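PDB 4U5A: sporozoite microneme protein essential for cell traversal from Plasmodium berghei, which is essential for the traversal of host cells by malaria sporozoites and probably acts after release from their micronemes. Local coordinates for residues I11-K16 against I93-I98; D19-D24 against N66-I71; S55-V60 against P176-F181; C102-K107 against Q193-N198. All coordinates share one frame; numbering follows the deposited sequence.

Contact 1 (I11-K16 against I93-I98); sequences IEEFDK and IQKEKI
F14 and K95 contribute most of the 204 Å² buried here, and E13 adds a charged partner beside them. The aromatic ring of F14 reaches across to I98, where CE1 of F14 lies 3.8 Å from CD1 of I98; the two side chains meet at about a right angle. The CZ end of the same ring approaches the root of the lysine, with F14 CZ 4.3 Å from K95 CB. Both carbons lie oblique to the ring, neither over its face nor at its edge.

The chain of K95 leaves this apolar patch and runs outward, extended until it turns at chi3 (80°), and the turn delivers its ammonium to the glutamate. NZ of K95 stands 3.4 Å from OE1 of E13, a salt bridge whose hydrogen bond is weak, and OE2 of E13 is farther from that nitrogen at 4.0 Å. In the four-helix bundle these segments belong to helices 10-39 and 88-126, which run nearly parallel, 8° apart locally, with axes 11.3 Å from each other. F14 and K95 are the residues whose CA atoms are nearest, at 7.3 Å. With this spacing the long side chains do the bridging. F14, which is buried, also packs on I76 and V83 of helix 59-84, whereas K95 and E13 are partly exposed, on the outer side of the ring. L17, one turn on from E13 and F14, touches both K95 and I98.

Contact 2 (D19-D24 against N66-I71); sequences DDFSND and NIIDGI
F21 and D69 share the same first torsion, chi1 -172°, with CG trans to the backbone nitrogen in each, and this swings the phenyl ring and the carboxylate into the gap between their helices, where they slide past one another in opposite directions. S22 instead holds its OG beside its own backbone nitrogen, which places the hydroxyl in front of the aspartate.

The polar half of the contact is one hydrogen bond: S22 OG donates to D69 OD1 over 2.7 Å, and OD1 receives it on the syn lone pair, the side of its companion oxygen. D69 OD2 stays farther from that hydroxyl, at 3.4 Å. The same OG can accept from R73 NH2, while S18 O, one turn back, is a competing acceptor for its single proton. R73 NH2 in addition forms a salt bridge with D19 OD1, so the guanidinium ties together two successive turns of helix 10-39.

The rest of the contact is made by the edge of the F21 ring. Near the ring plane, CE2 of F21 points at the backbone, 3.5 Å from I68 O and 3.7 Å from D69 CA, while CZ of F21 makes the apolar contact, meeting the methyl CG2 of I68 at 3.5 Å.

The local axes lie 9.6 Å apart and antiparallel (174°) in two long helices, 10-39 and 59-84, separated in sequence by the short helix 49-57, as in an up-and-down bundle. Helix 88-126 closes the inner side, with C102 against F21 and I105 against I68, and helix 167-197 adds I189 and L192 against I68.

Contact 3 (S55-V60 against P176-F181); sequences SKYSFV and PIYDDF
The phenol rings of Y57 and Y178 lie face to face, their centroids 4.3 Å apart and their planes only 11° from parallel. Y178 CD2 sits above the centre of the Y57 ring, and in return Y57 CG sits above the centre of the Y178 ring, so the stack is slightly offset, with an atom of each ring over the middle of the other. Beyond the stacked faces, CB of Y57 approaches Y178 CE1 at 3.9 Å.

At the far end of its ring Y178 makes a polar contact as well: its OH donates to the backbone O of Y57 over 3.2 Å, in the carbonyl plane and on a lone pair, with a C=O...donor angle of 123°. One tyrosine is therefore held by both the ring and the carbonyl of the other. CG of Y178 stands trans to the backbone nitrogen (chi1 172°), which extends the ring straight across from helix 167-197.

Within the four-helix bundle this contact lies where helix 49-57 passes into helix 59-84, near S58, whose OG donates to S55 O at 2.6 Å from above the carbonyl plane. V60 brings CB and CG2 up to the hydroxyl end of Y178. I174 and F36 also touch the side chain of Y57.

Contact 4 (C102-K107 against Q193-N198); sequences CNFILK and QIKLKN
F104 and K195 join helices 88-126 and 167-197 of the four-helix bundle through a cation-pi contact combined with a CH-pi contact, and nothing else crosses between the two segments. The lysine is laid over one face of the phenyl ring. Its CE stands 3.8 Å from the centroid of the F104 ring and just 4° off the ring normal, so the methylene is almost exactly centred. NZ of K195 is 4.0 Å from the same centroid but 25° off the normal. Those two values put both atoms at a similar height above the plane, and the last bond of the lysine therefore runs across the face instead of plunging into it. The turn at chi4 (55°), after an otherwise extended chain, accounts for this course.

Around this close overlap the contact is loose. The CA atoms of F104 and K195, the nearest across the segments, are 9.9 Å apart, and only 93 Å² is buried in total. Both residues remain partly exposed, and the ring probably gives the ammonium some electrostatic stabilisation. Inward of the pair, the buried side chains of C102 and L196 pack on L72 and F75 of helix 59-84 and not against each other across the two segments. On the ring itself, CD of K195 lies 4.0 Å from F104 CD2, and NZ comes to 3.7 Å from F104 CZ.

Contacts 1 and 2 are partly buried and share helix 10-39, which meets helix 88-126 in parallel and helix 59-84 in antiparallel fashion; each combines a buried phenylalanine with a polar pair farther out. Contacts 3 and 4 are surface contacts that share helix 167-197 and depend on aromatic faces, one stacked on another ring and one under a lysine. Contacts 2 and 4 touch directly, among other places where D24 packs on L106 and I71 on Q193. Contact 3 lies apart, on the opposite side of the chain's centre from contacts 1 and 4, with its centre about 33 Å from that of contact 1.

Contact 1 (I11-K16 against I93-I98)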
loop_
_atom_site.group_PDB
_atom_site.type_symbol
_atom_site.label_atom_id
_atom_site.label_comp_id
_atom_site.label_asym_id
_atom_site.label_seq_id
_atom_site.Cartn_x
_atom_site.Cartn_y
_atom_site.Cartn_z
ATOM N N ILE A 11 -17.946 -4.994 22.126
ATOM C CA ILE A 11 -16.793 -4.109 22.187
ATOM C C ILE A 11 -15.511 -4.886 21.886
ATOM O O ILE A 11 -14.594 -4.368 21.246
ATOM C CB ILE A 11 -16.684 -3.442 23.578
ATOM C CG1 ILE A 11 -17.980 -2.704 23.918
ATOM C CG2 ILE A 11 -15.508 -2.485 23.632
ATOM C CD1 ILE A 11 -18.365 -1.650 22.901
ATOM N N GLU A 12 -15.463 -6.141 22.321
ATOM C CA GLU A 12 -14.320 -7.002 22.040
ATOM C C GLU A 12 -14.240 -7.332 20.552
ATOM O O GLU A 12 -13.148 -7.459 19.990
ATOM C CB GLU A 12 -14.398 -8.279 22.865
ATOM N N GLU A 13 -15.402 -7.455 19.918
ATOM C CA GLU A 13 -15.474 -7.783 18.497
ATOM C C GLU A 13 -15.029 -6.598 17.637
ATOM O O GLU A 13 -14.338 -6.768 16.621
ATOM C CB GLU A 13 -16.897 -8.218 18.131
ATOM C CG GLU A 13 -17.298 -9.568 18.730
ATOM C CD GLU A 13 -18.780 -9.872 18.585
ATOM O OE1 GLU A 13 -19.581 -8.918 18.491
ATOM O OE2 GLU A 13 -19.144 -11.067 18.565
ATOM N N PHE A 14 -15.412 -5.396 18.062
ATOM C CA PHE A 14 -14.962 -4.172 17.402
ATOM C C PHE A 14 -13.453 -4.012 17.588
ATOM O O PHE A 14 -12.726 -3.635 16.653
ATOM C CB PHE A 14 -15.728 -2.962 17.942
ATOM C CG PHE A 14 -17.075 -2.771 17.298
ATOM C CD1 PHE A 14 -17.301 -1.717 16.426
ATOM C CD2 PHE A 14 -18.110 -3.659 17.552
ATOM C CE1 PHE A 14 -18.537 -1.547 15.828
ATOM C CE2 PHE A 14 -19.347 -3.495 16.956
ATOM C CZ PHE A 14 -19.560 -2.438 16.091
ATOM N N ASP A 15 -12.995 -4.296 18.805
ATOM C CA ASP A 15 -11.571 -4.327 19.100
ATOM C C ASP A 15 -10.859 -5.289 18.142
ATOM O O ASP A 15 -9.742 -5.017 17.686
ATOM C CB ASP A 15 -11.333 -4.739 20.554
ATOM C CG ASP A 15 -11.643 -3.620 21.537
ATOM O OD1 ASP A 15 -11.742 -2.455 21.096
ATOM O OD2 ASP A 15 -11.786 -3.904 22.746
ATOM N N LYS A 16 -11.520 -6.400 17.823
ATOM C CA LYS A 16 -10.976 -7.365 16.872
ATOM C C LYS A 16 -10.906 -6.772 15.469
ATOM O O LYS A 16 -9.948 -7.022 14.735
ATOM C CB LYS A 16 -11.803 -8.644 16.866
ATOM N N ILE A 93 -25.103 -4.813 11.432
ATOM C CA ILE A 93 -25.006 -4.119 10.150
ATOM C C ILE A 93 -23.795 -3.177 10.102
ATOM O O ILE A 93 -23.042 -3.181 9.131
ATOM C CB ILE A 93 -26.299 -3.335 9.849
ATOM C CG1 ILE A 93 -27.464 -4.306 9.640
ATOM C CG2 ILE A 93 -26.131 -2.463 8.619
ATOM C CD1 ILE A 93 -28.805 -3.627 9.477
ATOM N N GLN A 94 -23.620 -2.369 11.146
ATOM C CA GLN A 94 -22.473 -1.465 11.252
ATOM C C GLN A 94 -21.153 -2.211 11.234
ATOM O O GLN A 94 -20.202 -1.791 10.567
ATOM C CB GLN A 94 -22.555 -0.622 12.527
ATOM C CG GLN A 94 -21.515 0.487 12.609
ATOM C CD GLN A 94 -21.845 1.682 11.739
ATOM O OE1 GLN A 94 -22.872 1.710 11.058
ATOM N NE2 GLN A 94 -20.971 2.685 11.758
ATOM N N LYS A 95 -21.097 -3.312 11.977
ATOM C CA LYS A 95 -19.908 -4.154 12.003
ATOM C C LYS A 95 -19.591 -4.625 10.583
ATOM O O LYS A 95 -18.441 -4.550 10.122
ATOM C CB LYS A 95 -20.133 -5.345 12.932
ATOM C CG LYS A 95 -18.903 -6.167 13.242
ATOM C CD LYS A 95 -19.158 -7.062 14.443
ATOM C CE LYS A 95 -19.942 -8.296 14.030
ATOM N NZ LYS A 95 -20.227 -9.194 15.182
ATOM N N GLU A 96 -20.637 -5.047 9.876
ATOM C CA GLU A 96 -20.516 -5.442 8.475
ATOM C C GLU A 96 -19.967 -4.315 7.586
ATOM O O GLU A 96 -19.065 -4.536 6.773
ATOM C CB GLU A 96 -21.886 -5.897 7.966
ATOM C CG GLU A 96 -21.995 -6.112 6.472
ATOM C CD GLU A 96 -23.431 -6.321 6.030
ATOM O OE1 GLU A 96 -24.326 -6.353 6.902
ATOM O OE2 GLU A 96 -23.669 -6.440 4.810
ATOM N N LYS A 97 -20.491 -3.107 7.773
ATOM C CA LYS A 97 -20.061 -1.940 7.004
ATOM C C LYS A 97 -18.583 -1.612 7.222
ATOM O O LYS A 97 -17.845 -1.320 6.272
ATOM C CB LYS A 97 -20.922 -0.726 7.366
ATOM C CG LYS A 97 -22.361 -0.823 6.885
ATOM C CD LYS A 97 -23.155 0.407 7.280
ATOM C CE LYS A 97 -24.585 0.334 6.769
ATOM N NZ LYS A 97 -25.388 1.518 7.189
ATOM N N ILE A 98 -18.158 -1.662 8.480
ATOM C CA ILE A 98 -16.767 -1.410 8.825
ATOM C C ILE A 98 -15.866 -2.456 8.170
ATOM O O ILE A 98 -14.830 -2.119 7.575
ATOM C CB ILE A 98 -16.561 -1.403 10.353
ATOM C CG1 ILE A 98 -17.339 -0.244 10.981
ATOM C CG2 ILE A 98 -15.092 -1.277 10.699
ATOM C CD1 ILE A 98 -17.374 -0.274 12.494
#

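Contact 2 (D19-D24 against N66-I71)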
loop_
_atom_site.group_PDB
_atom_site.type_symbol
_atom_site.label_atom_id
_atom_site.label_comp_id
_atom_site.label_asym_id
_atom_site.label_seq_id
_atom_site.Cartn_x
_atom_site.Cartn_y
_atom_site.Cartn_z
ATOM N N ASP A 19 -7.803 -4.552 15.549
ATOM C CA ASP A 19 -6.571 -5.332 15.611
ATOM C C ASP A 19 -6.253 -6.049 14.293
ATOM O O ASP A 19 -5.101 -6.045 13.834
ATOM C CB ASP A 19 -6.652 -6.338 16.761
ATOM C CG ASP A 19 -6.674 -5.663 18.123
ATOM O OD1 ASP A 19 -6.112 -4.555 18.244
ATOM O OD2 ASP A 19 -7.253 -6.235 19.070
ATOM N N ASP A 20 -7.271 -6.656 13.687
ATOM C CA ASP A 20 -7.107 -7.315 12.395
ATOM C C ASP A 20 -6.661 -6.320 11.336
ATOM O O ASP A 20 -5.718 -6.583 10.577
ATOM C CB ASP A 20 -8.407 -7.992 11.951
ATOM C CG ASP A 20 -8.709 -9.255 12.734
ATOM O OD1 ASP A 20 -7.924 -9.601 13.644
ATOM O OD2 ASP A 20 -9.736 -9.900 12.437
ATOM N N PHE A 21 -7.335 -5.174 11.293
ATOM C CA PHE A 21 -6.980 -4.148 10.322
ATOM C C PHE A 21 -5.524 -3.728 10.511
ATOM O O PHE A 21 -4.779 -3.589 9.541
ATOM C CB PHE A 21 -7.905 -2.940 10.441
ATOM C CG PHE A 21 -7.710 -1.923 9.354
ATOM C CD1 PHE A 21 -8.142 -2.185 8.063
ATOM C CD2 PHE A 21 -7.091 -0.709 9.619
ATOM C CE1 PHE A 21 -7.967 -1.259 7.055
ATOM C CE2 PHE A 21 -6.913 0.227 8.614
ATOM C CZ PHE A 21 -7.352 -0.049 7.329
ATOM N N SER A 22 -5.121 -3.550 11.766
ATOM C CA SER A 22 -3.744 -3.179 12.076
ATOM C C SER A 22 -2.748 -4.224 11.570
ATOM O O SER A 22 -1.721 -3.873 10.980
ATOM C CB SER A 22 -3.572 -2.986 13.583
ATOM O OG SER A 22 -4.226 -1.814 14.032
ATOM N N ASN A 23 -3.063 -5.500 11.788
ATOM C CA ASN A 23 -2.215 -6.589 11.303
ATOM C C ASN A 23 -2.055 -6.565 9.784
ATOM O O ASN A 23 -0.932 -6.629 9.262
ATOM C CB ASN A 23 -2.787 -7.942 11.731
ATOM C CG ASN A 23 -2.670 -8.183 13.222
ATOM O OD1 ASN A 23 -1.863 -7.553 13.904
ATOM N ND2 ASN A 23 -3.487 -9.092 13.738
ATOM N N ASP A 24 -3.182 -6.464 9.081
ATOM C CA ASP A 24 -3.167 -6.414 7.622
ATOM C C ASP A 24 -2.348 -5.221 7.112
ATOM O O ASP A 24 -1.541 -5.355 6.182
ATOM C CB ASP A 24 -4.598 -6.357 7.079
ATOM C CG ASP A 24 -5.428 -7.566 7.489
ATOM O OD1 ASP A 24 -4.839 -8.627 7.785
ATOM O OD2 ASP A 24 -6.673 -7.455 7.513
ATOM N N ASN A 66 0.293 4.257 8.324
ATOM C CA ASN A 66 0.085 4.456 9.751
ATOM C C ASN A 66 -1.117 5.366 9.990
ATOM O O ASN A 66 -1.813 5.246 10.996
ATOM C CB ASN A 66 1.339 5.045 10.402
ATOM C CG ASN A 66 2.421 4.000 10.650
ATOM O OD1 ASN A 66 2.152 2.799 10.681
ATOM N ND2 ASN A 66 3.653 4.462 10.834
ATOM N N ILE A 67 -1.369 6.261 9.038
ATOM C CA ILE A 67 -2.527 7.147 9.089
ATOM C C ILE A 67 -3.820 6.357 8.890
ATOM O O ILE A 67 -4.767 6.492 9.663
ATOM C CB ILE A 67 -2.425 8.253 8.010
ATOM C CG1 ILE A 67 -1.245 9.184 8.303
ATOM C CG2 ILE A 67 -3.719 9.047 7.916
ATOM C CD1 ILE A 67 -1.078 10.296 7.294
ATOM N N ILE A 68 -3.844 5.533 7.843
ATOM C CA ILE A 68 -4.983 4.669 7.547
ATOM C C ILE A 68 -5.309 3.761 8.727
ATOM O O ILE A 68 -6.466 3.629 9.132
ATOM C CB ILE A 68 -4.713 3.806 6.299
ATOM C CG1 ILE A 68 -4.445 4.694 5.085
ATOM C CG2 ILE A 68 -5.875 2.863 6.027
ATOM C CD1 ILE A 68 -4.107 3.916 3.835
ATOM N N ASP A 69 -4.270 3.150 9.285
ATOM C CA ASP A 69 -4.406 2.286 10.449
ATOM C C ASP A 69 -4.980 3.058 11.631
ATOM O O ASP A 69 -5.907 2.591 12.289
ATOM C CB ASP A 69 -3.044 1.682 10.811
ATOM C CG ASP A 69 -3.131 0.618 11.895
ATOM O OD1 ASP A 69 -4.245 0.305 12.361
ATOM O OD2 ASP A 69 -2.068 0.084 12.277
ATOM N N GLY A 70 -4.450 4.252 11.878
ATOM C CA GLY A 70 -4.885 5.034 13.020
ATOM C C GLY A 70 -6.262 5.650 12.862
ATOM O O GLY A 70 -7.017 5.738 13.832
ATOM N N ILE A 71 -6.596 6.056 11.639
ATOM C CA ILE A 71 -7.901 6.647 11.358
ATOM C C ILE A 71 -9.012 5.631 11.596
ATOM O O ILE A 71 -10.052 5.957 12.179
ATOM C CB ILE A 71 -7.983 7.201 9.916
ATOM C CG1 ILE A 71 -7.222 8.527 9.816
ATOM C CG2 ILE A 71 -9.424 7.447 9.504
ATOM C CD1 ILE A 71 -7.263 9.157 8.436
#

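Contact 3 (S55-V60 against P176-F181)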
loop_
_atom_site.group_PDB
_atom_site.type_symbol
_atom_site.label_atom_id
_atom_site.label_comp_id
_atom_site.label_asym_id
_atom_site.label_seq_id
_atom_site.Cartn_x
_atom_site.Cartn_y
_atom_site.Cartn_z
ATOM N N SER A 55 16.026 5.029 0.732
ATOM C CA SER A 55 15.656 4.752 2.116
ATOM C C SER A 55 14.918 5.937 2.716
ATOM O O SER A 55 14.034 5.767 3.555
ATOM C CB SER A 55 16.890 4.413 2.952
ATOM O OG SER A 55 17.363 3.109 2.654
ATOM N N LYS A 56 15.288 7.140 2.286
ATOM C CA LYS A 56 14.534 8.330 2.655
ATOM C C LYS A 56 13.131 8.247 2.060
ATOM O O LYS A 56 12.141 8.476 2.756
ATOM C CB LYS A 56 15.248 9.592 2.186
ATOM N N TYR A 57 13.061 7.934 0.767
ATOM C CA TYR A 57 11.784 7.819 0.058
ATOM C C TYR A 57 10.823 6.825 0.709
ATOM O O TYR A 57 9.608 6.995 0.649
ATOM C CB TYR A 57 12.021 7.408 -1.398
ATOM C CG TYR A 57 12.332 8.559 -2.327
ATOM C CD1 TYR A 57 12.325 9.871 -1.873
ATOM C CD2 TYR A 57 12.627 8.333 -3.662
ATOM C CE1 TYR A 57 12.609 10.925 -2.725
ATOM C CE2 TYR A 57 12.909 9.380 -4.517
ATOM C CZ TYR A 57 12.900 10.670 -4.047
ATOM O OH TYR A 57 13.184 11.706 -4.909
ATOM N N SER A 58 11.374 5.780 1.317
ATOM C CA SER A 58 10.567 4.691 1.858
ATOM C C SER A 58 9.816 5.043 3.142
ATOM O O SER A 58 8.978 4.271 3.602
ATOM C CB SER A 58 11.452 3.471 2.115
ATOM O OG SER A 58 12.436 3.760 3.092
ATOM N N PHE A 59 10.107 6.205 3.715
ATOM C CA PHE A 59 9.522 6.571 5.003
ATOM C C PHE A 59 8.120 7.151 4.863
ATOM O O PHE A 59 7.294 7.015 5.766
ATOM C CB PHE A 59 10.431 7.558 5.739
ATOM C CG PHE A 59 11.679 6.930 6.296
ATOM C CD1 PHE A 59 11.725 5.569 6.565
ATOM C CD2 PHE A 59 12.804 7.699 6.558
ATOM C CE1 PHE A 59 12.871 4.984 7.079
ATOM C CE2 PHE A 59 13.952 7.121 7.072
ATOM C CZ PHE A 59 13.985 5.762 7.334
ATOM N N VAL A 60 7.852 7.791 3.732
ATOM C CA VAL A 60 6.555 8.424 3.521
ATOM C C VAL A 60 5.410 7.407 3.334
ATOM O O VAL A 60 4.352 7.576 3.939
ATOM C CB VAL A 60 6.600 9.400 2.320
ATOM C CG1 VAL A 60 5.273 10.122 2.155
ATOM C CG2 VAL A 60 7.712 10.406 2.516
ATOM N N PRO A 176 8.412 11.022 -11.063
ATOM C CA PRO A 176 6.985 10.896 -11.393
ATOM C C PRO A 176 6.343 9.636 -10.817
ATOM O O PRO A 176 5.199 9.685 -10.369
ATOM C CB PRO A 176 6.974 10.831 -12.924
ATOM C CG PRO A 176 8.258 11.409 -13.362
ATOM C CD PRO A 176 9.251 11.166 -12.269
ATOM N N ILE A 177 7.084 8.532 -10.821
ATOM C CA ILE A 177 6.583 7.257 -10.318
ATOM C C ILE A 177 6.287 7.320 -8.821
ATOM O O ILE A 177 5.215 6.914 -8.372
ATOM C CB ILE A 177 7.587 6.114 -10.608
ATOM C CG1 ILE A 177 7.721 5.903 -12.119
ATOM C CG2 ILE A 177 7.154 4.819 -9.939
ATOM C CD1 ILE A 177 8.762 4.877 -12.511
ATOM N N TYR A 178 7.239 7.849 -8.059
ATOM C CA TYR A 178 7.101 7.971 -6.612
ATOM C C TYR A 178 6.015 8.979 -6.222
ATOM O O TYR A 178 5.245 8.734 -5.293
ATOM C CB TYR A 178 8.451 8.344 -5.988
ATOM C CG TYR A 178 8.391 8.689 -4.521
ATOM C CD1 TYR A 178 8.332 7.692 -3.554
ATOM C CD2 TYR A 178 8.436 10.012 -4.100
ATOM C CE1 TYR A 178 8.280 8.005 -2.210
ATOM C CE2 TYR A 178 8.391 10.336 -2.761
ATOM C CZ TYR A 178 8.313 9.330 -1.820
ATOM O OH TYR A 178 8.270 9.656 -0.485
ATOM N N ASP A 179 5.959 10.112 -6.917
ATOM C CA ASP A 179 4.947 11.124 -6.627
ATOM C C ASP A 179 3.538 10.591 -6.883
ATOM O O ASP A 179 2.599 10.913 -6.154
ATOM C CB ASP A 179 5.184 12.379 -7.466
ATOM C CG ASP A 179 6.294 13.250 -6.915
ATOM O OD1 ASP A 179 6.945 12.842 -5.931
ATOM O OD2 ASP A 179 6.524 14.340 -7.480
ATOM N N ASP A 180 3.402 9.761 -7.911
ATOM C CA ASP A 180 2.116 9.157 -8.237
ATOM C C ASP A 180 1.713 8.117 -7.195
ATOM O O ASP A 180 0.531 7.964 -6.882
ATOM C CB ASP A 180 2.169 8.524 -9.631
ATOM C CG ASP A 180 1.264 7.314 -9.759
ATOM O OD1 ASP A 180 1.764 6.180 -9.588
ATOM O OD2 ASP A 180 0.055 7.494 -10.026
ATOM N N PHE A 181 2.707 7.434 -6.633
ATOM C CA PHE A 181 2.468 6.431 -5.599
ATOM C C PHE A 181 1.913 7.095 -4.350
ATOM O O PHE A 181 0.874 6.690 -3.830
ATOM C CB PHE A 181 3.761 5.686 -5.262
ATOM C CG PHE A 181 3.568 4.505 -4.354
ATOM C CD1 PHE A 181 2.350 3.847 -4.289
ATOM C CD2 PHE A 181 4.604 4.068 -3.542
ATOM C CE1 PHE A 181 2.174 2.760 -3.448
ATOM C CE2 PHE A 181 4.436 2.984 -2.697
ATOM C CZ PHE A 181 3.220 2.330 -2.649
#

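Contact 4 (C102-K107 against Q193-N198)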
loop_
_atom_site.group_PDB
_atom_site.type_symbol
_atom_site.label_atom_id
_atom_site.label_comp_id
_atom_site.label_asym_id
_atom_site.label_seq_id
_atom_site.Cartn_x
_atom_site.Cartn_y
_atom_site.Cartn_z
ATOM N N CYS A 102 -12.849 -1.730 5.431
ATOM C CA CYS A 102 -11.512 -2.287 5.614
ATOM C C CYS A 102 -11.080 -3.112 4.397
ATOM O O CYS A 102 -9.960 -2.956 3.888
ATOM C CB CYS A 102 -11.464 -3.150 6.876
ATOM S SG CYS A 102 -11.692 -2.236 8.417
ATOM N N ASN A 103 -11.976 -3.974 3.921
ATOM C CA ASN A 103 -11.674 -4.800 2.759
ATOM C C ASN A 103 -11.433 -3.957 1.513
ATOM O O ASN A 103 -10.560 -4.272 0.703
ATOM C CB ASN A 103 -12.808 -5.790 2.492
ATOM C CG ASN A 103 -12.910 -6.863 3.556
ATOM O OD1 ASN A 103 -11.952 -7.128 4.283
ATOM N ND2 ASN A 103 -14.082 -7.485 3.659
ATOM N N PHE A 104 -12.199 -2.878 1.372
ATOM C CA PHE A 104 -12.009 -1.931 0.277
ATOM C C PHE A 104 -10.592 -1.366 0.301
ATOM O O PHE A 104 -9.863 -1.418 -0.709
ATOM C CB PHE A 104 -13.048 -0.810 0.358
ATOM C CG PHE A 104 -12.742 0.373 -0.514
ATOM C CD1 PHE A 104 -13.092 0.374 -1.855
ATOM C CD2 PHE A 104 -12.125 1.499 0.016
ATOM C CE1 PHE A 104 -12.816 1.468 -2.659
ATOM C CE2 PHE A 104 -11.847 2.595 -0.779
ATOM C CZ PHE A 104 -12.194 2.580 -2.121
ATOM N N ILE A 105 -10.205 -0.839 1.462
ATOM C CA ILE A 105 -8.866 -0.281 1.630
ATOM C C ILE A 105 -7.792 -1.309 1.271
ATOM O O ILE A 105 -6.873 -1.012 0.498
ATOM C CB ILE A 105 -8.629 0.215 3.074
ATOM C CG1 ILE A 105 -9.622 1.325 3.431
ATOM C CG2 ILE A 105 -7.212 0.735 3.229
ATOM C CD1 ILE A 105 -9.499 2.567 2.559
ATOM N N LEU A 106 -7.923 -2.522 1.804
ATOM C CA LEU A 106 -6.926 -3.562 1.553
ATOM C C LEU A 106 -6.835 -3.936 0.071
ATOM O O LEU A 106 -5.736 -4.151 -0.451
ATOM C CB LEU A 106 -7.226 -4.800 2.400
ATOM C CG LEU A 106 -7.040 -4.576 3.906
ATOM C CD1 LEU A 106 -7.436 -5.794 4.721
ATOM C CD2 LEU A 106 -5.598 -4.193 4.197
ATOM N N LYS A 107 -7.976 -3.979 -0.613
ATOM C CA LYS A 107 -7.979 -4.287 -2.043
ATOM C C LYS A 107 -7.245 -3.209 -2.834
ATOM O O LYS A 107 -6.404 -3.516 -3.698
ATOM C CB LYS A 107 -9.403 -4.444 -2.556
ATOM N N GLN A 193 -11.727 8.392 4.708
ATOM C CA GLN A 193 -12.380 9.384 5.548
ATOM C C GLN A 193 -13.792 9.685 5.065
ATOM O O GLN A 193 -14.664 10.040 5.858
ATOM C CB GLN A 193 -11.550 10.666 5.609
ATOM C CG GLN A 193 -10.384 10.584 6.584
ATOM C CD GLN A 193 -9.529 11.832 6.585
ATOM O OE1 GLN A 193 -9.402 12.515 5.569
ATOM N NE2 GLN A 193 -8.954 12.148 7.737
ATOM N N ILE A 194 -14.016 9.530 3.765
ATOM C CA ILE A 194 -15.339 9.745 3.194
ATOM C C ILE A 194 -16.266 8.574 3.520
ATOM O O ILE A 194 -17.399 8.774 3.963
ATOM C CB ILE A 194 -15.263 9.950 1.668
ATOM C CG1 ILE A 194 -14.648 11.317 1.353
ATOM C CG2 ILE A 194 -16.642 9.853 1.039
ATOM C CD1 ILE A 194 -14.459 11.585 -0.125
ATOM N N LYS A 195 -15.781 7.353 3.318
ATOM C CA LYS A 195 -16.598 6.166 3.551
ATOM C C LYS A 195 -16.937 5.983 5.027
ATOM O O LYS A 195 -18.019 5.502 5.359
ATOM C CB LYS A 195 -15.893 4.915 3.021
ATOM C CG LYS A 195 -15.986 4.757 1.518
ATOM C CD LYS A 195 -15.415 3.430 1.041
ATOM C CE LYS A 195 -15.745 3.209 -0.427
ATOM N NZ LYS A 195 -15.277 4.348 -1.267
ATOM N N LEU A 196 -16.025 6.377 5.910
ATOM C CA LEU A 196 -16.278 6.275 7.344
ATOM C C LEU A 196 -17.323 7.292 7.781
ATOM O O LEU A 196 -18.122 7.027 8.677
ATOM C CB LEU A 196 -14.987 6.472 8.142
ATOM C CG LEU A 196 -13.999 5.306 8.120
ATOM C CD1 LEU A 196 -12.794 5.620 8.984
ATOM C CD2 LEU A 196 -14.677 4.028 8.592
ATOM N N LYS A 197 -17.316 8.454 7.138
ATOM C CA LYS A 197 -18.284 9.496 7.449
ATOM C C LYS A 197 -19.698 9.063 7.059
ATOM O O LYS A 197 -20.669 9.408 7.733
ATOM C CB LYS A 197 -17.913 10.801 6.744
ATOM C CG LYS A 197 -18.709 11.998 7.228
ATOM C CD LYS A 197 -18.527 13.200 6.321
ATOM C CE LYS A 197 -19.538 14.287 6.660
ATOM N NZ LYS A 197 -19.520 15.407 5.678
ATOM N N ASN A 198 -19.804 8.290 5.982
ATOM C CA ASN A 198 -21.095 7.817 5.485
ATOM C C ASN A 198 -21.728 6.777 6.403
ATOM O O ASN A 198 -22.881 6.392 6.217
ATOM C CB ASN A 198 -20.943 7.229 4.078
ATOM C CG ASN A 198 -20.778 8.294 3.012
ATOM O OD1 ASN A 198 -20.763 9.489 3.304
ATOM N ND2 ASN A 198 -20.650 7.862 1.763
#